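Local coordinates for protein packaging enzyme P4 (Pseudomonas phage phi13, PDB 4BLP) that probably hydrolyses NTP as a hexameric RecA-type helicase motor that drives packaging of the viral RNA, at residues D[80-85]-D[107-112]. Sequence-based numbering, arbitrary orientation.
Sequences DALSTL and RAVVFV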
loop_
_atom_site.group_PDB
_atom_site.type_symbol
_atom_site.label_atom_id
_atom_site.label_comp_id
_atom_site.label_asym_id
_atom_site.label_seq_id
_atom_site.Cartn_x
_atom_site.Cartn_y
_atom_site.Cartn_z
ATOM N N ASP D 80 17.805 20.374 28.163
ATOM C CA ASP D 80 17.922 21.654 28.852
ATOM C C ASP D 80 16.528 22.266 29.085
ATOM O O ASP D 80 16.272 22.834 30.171
ATOM C CB ASP D 80 18.821 22.620 28.075
ATOM C CG ASP D 80 20.286 22.246 28.121
ATOM O OD1 ASP D 80 20.628 21.275 28.842
ATOM O OD2 ASP D 80 21.075 22.899 27.425
ATOM N N ALA D 81 15.644 22.172 28.074
ATOM C CA ALA D 81 14.253 22.631 28.266
ATOM C C ALA D 81 13.620 21.783 29.383
ATOM O O ALA D 81 12.953 22.320 30.271
ATOM C CB ALA D 81 13.460 22.502 26.966
ATOM N N LEU D 82 13.907 20.456 29.382
ATOM C CA LEU D 82 13.363 19.582 30.406
ATOM C C LEU D 82 13.862 19.951 31.799
ATOM O O LEU D 82 13.053 20.028 32.726
ATOM C CB LEU D 82 13.714 18.110 30.100
ATOM C CG LEU D 82 13.314 17.116 31.191
ATOM C CD1 LEU D 82 11.751 17.088 31.395
ATOM C CD2 LEU D 82 13.869 15.692 30.860
ATOM N N SER D 83 15.191 20.075 31.973
ATOM C CA SER D 83 15.723 20.342 33.313
ATOM C C SER D 83 15.281 21.712 33.804
ATOM O O SER D 83 14.891 21.825 34.976
ATOM C CB SER D 83 17.252 20.200 33.330
ATOM O OG SER D 83 17.805 21.186 32.483
ATOM N N THR D 84 15.282 22.738 32.931
ATOM C CA THR D 84 14.884 24.100 33.320
ATOM C C THR D 84 13.405 24.132 33.771
ATOM O O THR D 84 13.075 24.698 34.824
ATOM C CB THR D 84 15.088 25.086 32.120
ATOM O OG1 THR D 84 16.479 25.179 31.886
ATOM C CG2 THR D 84 14.563 26.526 32.445
ATOM N N LEU D 85 12.524 23.595 32.939
ATOM C CA LEU D 85 11.094 23.621 33.243
ATOM C C LEU D 85 10.754 22.681 34.397
ATOM O O LEU D 85 9.896 23.006 35.204
ATOM C CB LEU D 85 10.275 23.290 31.976
ATOM C CG LEU D 85 10.318 24.388 30.868
ATOM C CD1 LEU D 85 9.479 23.944 29.649
ATOM C CD2 LEU D 85 9.651 25.647 31.366
ATOM N N ARG D 107 6.119 22.915 24.766
ATOM C CA ARG D 107 6.337 22.374 23.396
ATOM C C ARG D 107 7.838 22.167 23.113
ATOM O O ARG D 107 8.187 21.367 22.259
ATOM C CB ARG D 107 5.767 23.355 22.363
ATOM C CG ARG D 107 4.248 23.593 22.491
ATOM C CD ARG D 107 3.854 24.738 21.550
ATOM N NE ARG D 107 2.499 25.223 21.795
ATOM C CZ ARG D 107 1.406 24.692 21.262
ATOM N NH1 ARG D 107 1.495 23.652 20.440
ATOM N NH2 ARG D 107 0.213 25.195 21.546
ATOM N N ALA D 108 8.715 22.935 23.822
ATOM C CA ALA D 108 10.168 22.828 23.650
ATOM C C ALA D 108 10.769 21.541 24.233
ATOM O O ALA D 108 11.914 21.176 23.898
ATOM C CB ALA D 108 10.838 24.028 24.312
ATOM N N VAL D 109 10.050 20.891 25.165
ATOM C CA VAL D 109 10.583 19.734 25.888
ATOM C C VAL D 109 10.587 18.486 24.988
ATOM O O VAL D 109 11.564 17.767 24.978
ATOM C CB VAL D 109 9.798 19.468 27.206
ATOM C CG1 VAL D 109 10.335 18.204 27.926
ATOM C CG2 VAL D 109 9.863 20.684 28.137
ATOM N N VAL D 110 9.445 18.199 24.318
ATOM C CA VAL D 110 9.345 17.061 23.377
ATOM C C VAL D 110 8.643 17.618 22.174
ATOM O O VAL D 110 7.575 18.251 22.326
ATOM C CB VAL D 110 8.587 15.827 23.939
ATOM C CG1 VAL D 110 8.429 14.735 22.856
ATOM C CG2 VAL D 110 9.274 15.265 25.188
ATOM N N PHE D 111 9.210 17.421 20.996
ATOM C CA PHE D 111 8.567 17.956 19.799
ATOM C C PHE D 111 8.908 17.126 18.595
ATOM O O PHE D 111 9.918 16.393 18.592
ATOM C CB PHE D 111 8.999 19.436 19.554
ATOM C CG PHE D 111 10.502 19.642 19.372
ATOM C CD1 PHE D 111 11.338 19.833 20.479
ATOM C CD2 PHE D 111 11.077 19.601 18.106
ATOM C CE1 PHE D 111 12.724 19.994 20.319
ATOM C CE2 PHE D 111 12.462 19.733 17.938
ATOM C CZ PHE D 111 13.282 19.938 19.051
ATOM N N VAL D 112 8.076 17.256 17.561
ATOM C CA VAL D 112 8.409 16.669 16.259
ATOM C C VAL D 112 9.342 17.658 15.525
ATOM O O VAL D 112 8.919 18.798 15.231
ATOM C CB VAL D 112 7.141 16.385 15.414
ATOM C CG1 VAL D 112 7.537 15.832 14.020
ATOM C CG2 VAL D 112 6.237 15.395 16.151
#
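V109 offers a compact example of how a beta-branched side chain can divide its two methyls between neighbours, here a pair of leucines. Its CG1 stands anti to the backbone N (chi1 178°) and reaches L82, while CG2, anti to the carbonyl carbon, points at L85, one helical turn further along. The closer meeting is between V109 CG2 and L85 CD1, 3.6 Å apart, with the two side chains crossing obliquely. CG2 also lies beside A81. L85 gets there because its CG lies anti to the carbonyl carbon (chi1 -69°) and the chain then runs on extended to CD1. L82, which also crosses V109 obliquely, has CG anti to its backbone N instead; this torsion, together with chi2, brings CD1 to 3.9 Å from V109 CG1, and CB lies against the same methyl. One turn before L85 comes A81, whose CA lies 5.2 Å from that of V109, a closeness consistent with the small side chains of A81 and A108 facing each other. A81 CB is 4.0 Å from A108 CB and 3.7 Å from A108 O.

The setting is an antiparallel three-stranded sheet in which 110-111 forms an edge beside 73-78, the strand that leads directly into helix 79-91. Backbone hydrogen bonds of V109 with D78 and of F111 with V76 hold the returning chain there, and D78 OD1 accepts a hydrogen bond from A81 N at the start of the helix. No hydrogen bond joins 80-85 to 107-112, so methyl packing carries this buried contact. Helix 193-205 adds further cover, L202 touching both L82 and L85.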